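Local atomic coordinates of SxtG (Microseira wollei, PDB entry 6U1R), a protein that acts as an amidinotransferase in saxitoxin biosynthesis and may share the activity of glycine amidinotransferases. Residues A[130-141]-A[362-373]. Residues are numbered along the deposited sequence; the frame is centred on the assembly and turned at random.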
ATOM      1  N   PHE A 130     -16.515  -8.372  -2.085  1.00 14.96           N
ATOM      2  CA  PHE A 130     -17.059  -8.601  -3.420  1.00 14.44           C
ATOM      3  C   PHE A 130     -16.718 -10.032  -3.804  1.00 15.60           C
ATOM      4  O   PHE A 130     -17.435 -10.967  -3.394  1.00 14.76           O
ATOM      5  CB  PHE A 130     -16.527  -7.525  -4.394  1.00 14.11           C
ATOM      6  CG  PHE A 130     -16.945  -7.710  -5.860  1.00 15.70           C
ATOM      7  CD1 PHE A 130     -18.231  -8.101  -6.200  1.00 15.75           C
ATOM      8  CD2 PHE A 130     -16.037  -7.461  -6.893  1.00 15.85           C
ATOM      9  CE1 PHE A 130     -18.613  -8.264  -7.534  1.00 16.23           C
ATOM     10  CE2 PHE A 130     -16.418  -7.606  -8.253  1.00 15.43           C
ATOM     11  CZ  PHE A 130     -17.698  -8.010  -8.566  1.00 17.18           C
ATOM     12  N   CYS A 131     -15.610 -10.279  -4.502  1.00 15.52           N
ATOM     13  CA  CYS A 131     -15.238 -11.615  -4.976  1.00 15.64           C
ATOM     14  C   CYS A 131     -13.836 -11.528  -5.582  1.00 16.48           C
ATOM     15  O   CYS A 131     -13.228 -10.451  -5.656  1.00 14.31           O
ATOM     16  CB  CYS A 131     -16.263 -12.160  -5.990  1.00 14.38           C
ATOM     17  SG  CYS A 131     -16.304 -11.346  -7.594  1.00 13.96           S
ATOM     18  N   ALA A 132     -13.324 -12.671  -6.034  1.00 14.62           N
ATOM     19  CA  ALA A 132     -12.014 -12.722  -6.676  1.00 13.90           C
ATOM     20  C   ALA A 132     -12.129 -13.110  -8.150  1.00 13.38           C
ATOM     21  O   ALA A 132     -11.249 -13.772  -8.702  1.00 14.76           O
ATOM     22  CB  ALA A 132     -11.084 -13.683  -5.936  1.00 15.45           C
ATOM     23  N   ALA A 133     -13.190 -12.653  -8.813  1.00 14.20           N
ATOM     24  CA  ALA A 133     -13.404 -12.954 -10.222  1.00 13.15           C
ATOM     25  C   ALA A 133     -12.533 -12.102 -11.143  1.00 14.65           C
ATOM     26  O   ALA A 133     -12.265 -12.517 -12.278  1.00 15.41           O
ATOM     27  CB  ALA A 133     -14.887 -12.765 -10.578  1.00 15.09           C
ATOM     28  N   ASN A 134     -12.043 -10.947 -10.685  1.00 15.22           N
ATOM     29  CA  ASN A 134     -11.389  -9.968 -11.560  1.00 13.94           C
ATOM     30  C   ASN A 134     -10.003  -9.600 -11.035  1.00 14.08           C
ATOM     31  O   ASN A 134      -9.800  -8.486 -10.541  1.00 14.30           O
ATOM     32  CB  ASN A 134     -12.233  -8.698 -11.674  1.00 14.64           C
ATOM     33  CG  ASN A 134     -13.619  -8.938 -12.251  1.00 17.13           C
ATOM     34  OD1 ASN A 134     -13.786  -8.972 -13.462  1.00 22.30           O
ATOM     35  ND2 ASN A 134     -14.615  -9.076 -11.396  1.00 16.58           N
ATOM     36  N   PRO A 135      -9.015 -10.496 -11.156  1.00 13.46           N
ATOM     37  CA  PRO A 135      -7.641 -10.126 -10.768  1.00 14.51           C
ATOM     38  C   PRO A 135      -7.137  -8.843 -11.430  1.00 13.34           C
ATOM     39  O   PRO A 135      -6.325  -8.109 -10.834  1.00 13.19           O
ATOM     40  CB  PRO A 135      -6.795 -11.331 -11.221  1.00 15.52           C
ATOM     41  CG  PRO A 135      -7.730 -12.386 -11.618  1.00 15.13           C
ATOM     42  CD  PRO A 135      -9.091 -11.813 -11.805  1.00 15.16           C
ATOM     43  N   ARG A 136      -7.587  -8.568 -12.659  1.00 13.24           N
ATOM     44  CA  ARG A 136      -7.119  -7.407 -13.412  1.00 12.70           C
ATOM     45  C   ARG A 136      -7.448  -6.090 -12.706  1.00 14.31           C
ATOM     46  O   ARG A 136      -6.772  -5.081 -12.929  1.00 12.99           O
ATOM     47  CB  ARG A 136      -7.751  -7.427 -14.814  1.00 13.10           C
ATOM     48  CG  ARG A 136      -7.267  -6.361 -15.796  1.00 12.25           C
ATOM     49  CD  ARG A 136      -5.922  -6.680 -16.422  1.00 14.01           C
ATOM     50  NE  ARG A 136      -5.896  -7.997 -17.070  1.00 14.85           N
ATOM     51  CZ  ARG A 136      -4.832  -8.491 -17.699  1.00 14.56           C
ATOM     52  NH1 ARG A 136      -3.732  -7.755 -17.828  1.00 13.84           N
ATOM     53  NH2 ARG A 136      -4.870  -9.704 -18.227  1.00 12.58           N
ATOM     54  N   ASP A 137      -8.504  -6.059 -11.885  1.00 12.91           N
ATOM     55  CA  ASP A 137      -8.899  -4.807 -11.234  1.00 11.92           C
ATOM     56  C   ASP A 137      -7.967  -4.414 -10.093  1.00 13.54           C
ATOM     57  O   ASP A 137      -7.858  -3.227  -9.761  1.00 13.34           O
ATOM     58  CB  ASP A 137     -10.317  -4.922 -10.655  1.00 14.11           C
ATOM     59  CG  ASP A 137     -11.377  -5.202 -11.693  1.00 15.79           C
ATOM     60  OD1 ASP A 137     -11.065  -5.182 -12.915  1.00 16.02           O
ATOM     61  OD2 ASP A 137     -12.549  -5.443 -11.277  1.00 14.09           O
ATOM     62  N   VAL A 138      -7.309  -5.388  -9.474  1.00 13.00           N
ATOM     63  CA  VAL A 138      -6.769  -5.250  -8.127  1.00 11.70           C
ATOM     64  C   VAL A 138      -5.276  -4.965  -8.165  1.00 12.55           C
ATOM     65  O   VAL A 138      -4.731  -4.339  -7.249  1.00 12.94           O
ATOM     66  CB  VAL A 138      -7.068  -6.532  -7.319  1.00 11.21           C
ATOM     67  CG1 VAL A 138      -6.466  -6.463  -5.906  1.00 13.19           C
ATOM     68  CG2 VAL A 138      -8.582  -6.757  -7.265  1.00 11.68           C
ATOM     69  N   PHE A 139      -4.601  -5.429  -9.226  1.00 13.22           N
ATOM     70  CA  PHE A 139      -3.146  -5.382  -9.336  1.00 11.51           C
ATOM     71  C   PHE A 139      -2.731  -4.946 -10.732  1.00 10.72           C
ATOM     72  O   PHE A 139      -3.351  -5.349 -11.714  1.00 13.00           O
ATOM     73  CB  PHE A 139      -2.475  -6.748  -9.118  1.00 12.95           C
ATOM     74  CG  PHE A 139      -2.929  -7.493  -7.891  1.00 13.20           C
ATOM     75  CD1 PHE A 139      -2.372  -7.212  -6.664  1.00 13.68           C
ATOM     76  CD2 PHE A 139      -3.898  -8.476  -7.977  1.00 13.50           C
ATOM     77  CE1 PHE A 139      -2.759  -7.910  -5.527  1.00 12.00           C
ATOM     78  CE2 PHE A 139      -4.306  -9.173  -6.830  1.00 13.90           C
ATOM     79  CZ  PHE A 139      -3.734  -8.878  -5.613  1.00 13.26           C
ATOM     80  N   LEU A 140      -1.646  -4.196 -10.807  1.00 12.41           N
ATOM     81  CA  LEU A 140      -0.924  -3.930 -12.039  1.00 13.64           C
ATOM     82  C   LEU A 140       0.357  -4.745 -12.047  1.00 15.88           C
ATOM     83  O   LEU A 140       1.049  -4.824 -11.023  1.00 15.29           O
ATOM     84  CB  LEU A 140      -0.532  -2.466 -12.160  1.00 14.83           C
ATOM     85  CG  LEU A 140      -1.551  -1.406 -12.471  1.00 18.63           C
ATOM     86  CD1 LEU A 140      -0.879  -0.035 -12.173  1.00 20.95           C
ATOM     87  CD2 LEU A 140      -1.956  -1.529 -13.927  1.00 19.36           C
ATOM     88  N   VAL A 141       0.683  -5.332 -13.192  1.00 13.52           N
ATOM     89  CA  VAL A 141       1.982  -5.965 -13.393  1.00 14.40           C
ATOM     90  C   VAL A 141       2.785  -5.060 -14.311  1.00 15.22           C
ATOM     91  O   VAL A 141       2.411  -4.867 -15.477  1.00 14.50           O
ATOM     92  CB  VAL A 141       1.869  -7.376 -13.991  1.00 14.68           C
ATOM     93  CG1 VAL A 141       3.267  -7.995 -14.073  1.00 14.73           C
ATOM     94  CG2 VAL A 141       0.967  -8.237 -13.168  1.00 17.84           C
ATOM     95  N   PHE A 362     -20.426 -11.230 -13.085  1.00 16.30           N
ATOM     96  CA  PHE A 362     -19.349 -10.990 -12.132  1.00 16.33           C
ATOM     97  C   PHE A 362     -18.449  -9.841 -12.564  1.00 16.62           C
ATOM     98  O   PHE A 362     -17.379  -9.653 -11.978  1.00 15.77           O
ATOM     99  CB  PHE A 362     -18.546 -12.275 -11.933  1.00 16.54           C
ATOM    100  CG  PHE A 362     -19.381 -13.407 -11.422  1.00 15.29           C
ATOM    101  CD1 PHE A 362     -20.099 -14.196 -12.310  1.00 15.73           C
ATOM    102  CD2 PHE A 362     -19.491 -13.652 -10.054  1.00 15.57           C
ATOM    103  CE1 PHE A 362     -20.908 -15.233 -11.850  1.00 17.41           C
ATOM    104  CE2 PHE A 362     -20.292 -14.687  -9.582  1.00 15.58           C
ATOM    105  CZ  PHE A 362     -21.012 -15.469 -10.472  1.00 15.34           C
ATOM    106  N   LEU A 363     -18.871  -9.090 -13.590  1.00 16.38           N
ATOM    107  CA  LEU A 363     -18.314  -7.811 -14.012  1.00 15.36           C
ATOM    108  C   LEU A 363     -16.998  -7.945 -14.771  1.00 18.24           C
ATOM    109  O   LEU A 363     -16.161  -7.030 -14.736  1.00 19.63           O
ATOM    110  CB  LEU A 363     -18.122  -6.884 -12.807  1.00 16.21           C
ATOM    111  CG  LEU A 363     -19.385  -6.667 -11.953  1.00 17.42           C
ATOM    112  CD1 LEU A 363     -19.168  -5.546 -10.943  1.00 17.97           C
ATOM    113  CD2 LEU A 363     -20.600  -6.389 -12.819  1.00 21.43           C
ATOM    114  N   GLY A 364     -16.808  -9.063 -15.460  1.00 17.68           N
ATOM    115  CA  GLY A 364     -15.639  -9.205 -16.312  1.00 17.26           C
ATOM    116  C   GLY A 364     -15.821 -10.224 -17.417  1.00 16.29           C
ATOM    117  O   GLY A 364     -16.749 -11.035 -17.414  1.00 14.42           O
ATOM    118  N   SER A 365     -14.889 -10.177 -18.374  1.00 15.14           N
ATOM    119  CA  SER A 365     -14.704 -11.273 -19.316  1.00 13.80           C
ATOM    120  C   SER A 365     -13.228 -11.669 -19.263  1.00 13.58           C
ATOM    121  O   SER A 365     -12.604 -11.528 -18.208  1.00 14.27           O
ATOM    122  CB  SER A 365     -15.170 -10.876 -20.723  1.00 15.70           C
ATOM    123  OG  SER A 365     -15.175 -11.995 -21.602  1.00 15.21           O
ATOM    124  N   PHE A 366     -12.647 -12.143 -20.375  1.00 13.91           N
ATOM    125  CA  PHE A 366     -11.357 -12.845 -20.310  1.00 13.20           C
ATOM    126  C   PHE A 366     -10.237 -11.954 -19.764  1.00 12.94           C
ATOM    127  O   PHE A 366      -9.415 -12.395 -18.950  1.00 14.06           O
ATOM    128  CB  PHE A 366     -10.957 -13.366 -21.696  1.00 12.77           C
ATOM    129  CG  PHE A 366     -12.032 -14.160 -22.376  1.00 13.49           C
ATOM    130  CD1 PHE A 366     -12.391 -15.418 -21.905  1.00 13.22           C
ATOM    131  CD2 PHE A 366     -12.703 -13.636 -23.482  1.00 14.21           C
ATOM    132  CE1 PHE A 366     -13.393 -16.140 -22.528  1.00 14.71           C
ATOM    133  CE2 PHE A 366     -13.686 -14.343 -24.102  1.00 14.86           C
ATOM    134  CZ  PHE A 366     -14.041 -15.595 -23.634  1.00 15.10           C
ATOM    135  N   HIS A 367     -10.138 -10.717 -20.255  1.00 12.70           N
ATOM    136  CA  HIS A 367      -9.073  -9.842 -19.784  1.00 12.38           C
ATOM    137  C   HIS A 367      -9.260  -9.494 -18.307  1.00 12.75           C
ATOM    138  O   HIS A 367      -8.293  -9.501 -17.540  1.00 13.02           O
ATOM    139  CB  HIS A 367      -9.002  -8.594 -20.671  1.00 12.69           C
ATOM    140  CG  HIS A 367      -7.803  -7.723 -20.429  1.00 12.60           C
ATOM    141  ND1 HIS A 367      -7.869  -6.557 -19.697  1.00 13.48           N
ATOM    142  CD2 HIS A 367      -6.519  -7.826 -20.852  1.00 13.33           C
ATOM    143  CE1 HIS A 367      -6.681  -5.982 -19.671  1.00 13.27           C
ATOM    144  NE2 HIS A 367      -5.840  -6.731 -20.362  1.00 13.61           N
ATOM    145  N   CYS A 368     -10.499  -9.215 -17.883  1.00 13.67           N
ATOM    146  CA  CYS A 368     -10.779  -8.911 -16.476  1.00 13.46           C
ATOM    147  C   CYS A 368     -10.442 -10.085 -15.568  1.00 13.93           C
ATOM    148  O   CYS A 368     -10.018  -9.892 -14.424  1.00 13.54           O
ATOM    149  CB  CYS A 368     -12.255  -8.579 -16.282  1.00 14.25           C
ATOM    150  SG  CYS A 368     -12.751  -7.075 -17.081  1.00 15.67           S
ATOM    151  N   ALA A 369     -10.709 -11.303 -16.044  1.00 13.03           N
ATOM    152  CA  ALA A 369     -10.602 -12.527 -15.277  1.00 13.73           C
ATOM    153  C   ALA A 369      -9.171 -13.011 -15.129  1.00 13.35           C
ATOM    154  O   ALA A 369      -8.963 -14.040 -14.476  1.00 14.32           O
ATOM    155  CB  ALA A 369     -11.448 -13.627 -15.936  1.00 13.96           C
ATOM    156  N   THR A 370      -8.186 -12.290 -15.673  1.00 13.75           N
ATOM    157  CA  THR A 370      -6.805 -12.751 -15.654  1.00 14.17           C
ATOM    158  C   THR A 370      -5.846 -11.668 -15.187  1.00 12.98           C
ATOM    159  O   THR A 370      -6.108 -10.468 -15.313  1.00 13.82           O
ATOM    160  CB  THR A 370      -6.360 -13.233 -17.051  1.00 14.13           C
ATOM    161  OG1 THR A 370      -6.602 -12.200 -18.018  1.00 13.86           O
ATOM    162  CG2 THR A 370      -7.083 -14.527 -17.419  1.00 14.42           C
ATOM    163  N   LEU A 371      -4.716 -12.106 -14.638  1.00 13.30           N
ATOM    164  CA  LEU A 371      -3.561 -11.244 -14.433  1.00 14.21           C
ATOM    165  C   LEU A 371      -2.373 -11.948 -15.078  1.00 14.69           C
ATOM    166  O   LEU A 371      -1.944 -13.005 -14.602  1.00 13.12           O
ATOM    167  CB  LEU A 371      -3.303 -10.973 -12.942  1.00 14.48           C
ATOM    168  CG  LEU A 371      -2.257  -9.885 -12.664  1.00 14.61           C
ATOM    169  CD1 LEU A 371      -2.804  -8.497 -13.040  1.00 15.30           C
ATOM    170  CD2 LEU A 371      -1.785  -9.879 -11.224  1.00 16.25           C
ATOM    171  N   ASP A 372      -1.851 -11.372 -16.161  1.00 13.36           N
ATOM    172  CA  ASP A 372      -0.746 -11.975 -16.922  1.00 15.70           C
ATOM    173  C   ASP A 372       0.592 -11.692 -16.251  1.00 16.14           C
ATOM    174  O   ASP A 372       1.335 -10.788 -16.647  1.00 18.92           O
ATOM    175  CB  ASP A 372      -0.742 -11.453 -18.356  1.00 15.64           C
ATOM    176  CG  ASP A 372      -0.692  -9.943 -18.430  1.00 15.61           C
ATOM    177  OD1 ASP A 372      -1.473  -9.303 -17.703  1.00 17.33           O
ATOM    178  OD2 ASP A 372       0.118  -9.389 -19.210  1.00 14.89           O
ATOM    179  N   VAL A 373       0.967 -12.542 -15.289  1.00 15.23           N
ATOM    180  CA  VAL A 373       2.173 -12.278 -14.512  1.00 15.07           C
ATOM    181  C   VAL A 373       3.455 -12.555 -15.299  1.00 14.66           C
ATOM    182  O   VAL A 373       4.493 -11.958 -15.000  1.00 14.64           O
ATOM    183  CB  VAL A 373       2.141 -13.069 -13.182  1.00 16.71           C
ATOM    184  CG1 VAL A 373       0.979 -12.590 -12.329  1.00 16.40           C
ATOM    185  CG2 VAL A 373       2.017 -14.536 -13.410  1.00 17.60           C
TER
HETATM  186  O   HOH W   1     -14.777  -5.727 -12.471  1.00 23.66           O
HETATM  187  O   HOH W   2     -13.061  -5.757 -14.616  1.00 25.44           O
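Arg-136 reaches across from the short helical turn 135-138 and lays its guanidinium flat on the His-367 ring, the planes 10° apart and the centres 3.6 Å from each other. Its CG is anti to the backbone N (chi1 -174°), and bends at chi2 and chi3 fold the chain back over the 367-370 type I turn. Arginine suits this place because its N-H groups fan out in one plane: NE donates to His-367 O at 2.9 Å, from above that carbonyl's plane, and NH2 meets Thr-370 OG1 at 3.0 Å. NH1 makes a salt bridge to Asp-372 OD1 (2.7 Å), approaching from above the carboxylate plane, while Arg-221 and Arg-375 hold the other oxygen. His-367 is itself held by Asp-266 at ND1 and Glu-33 at NE2, which fixes the ring beneath the guanidinium.

Nearer the active site, Asn-134 turns its amide so that ND2 points almost straight at Phe-362 O (2.9 Å, 167° at the hydrogen), and OD1 lies 3.2 Å from CB of Cys-368. Cys-368 O in turn accepts from the backbone N of Arg-136. Beyond the polar network, the branched end of Leu-371 packs in, its methyl CD2 against Phe-139 CB and its methine CG against Val-141 CG2, while its CB touches Pro-135 CB.

Cys-368 is the predicted amidino-cysteine residue, close to the predicted active-site residue His-264. Buried Arg-136 holds the carbonyls of His-367 and Cys-368 and the side chains of Thr-370 and Asp-372, tying the cysteine's turn to 135-138, consistent with a precisely placed nucleophile.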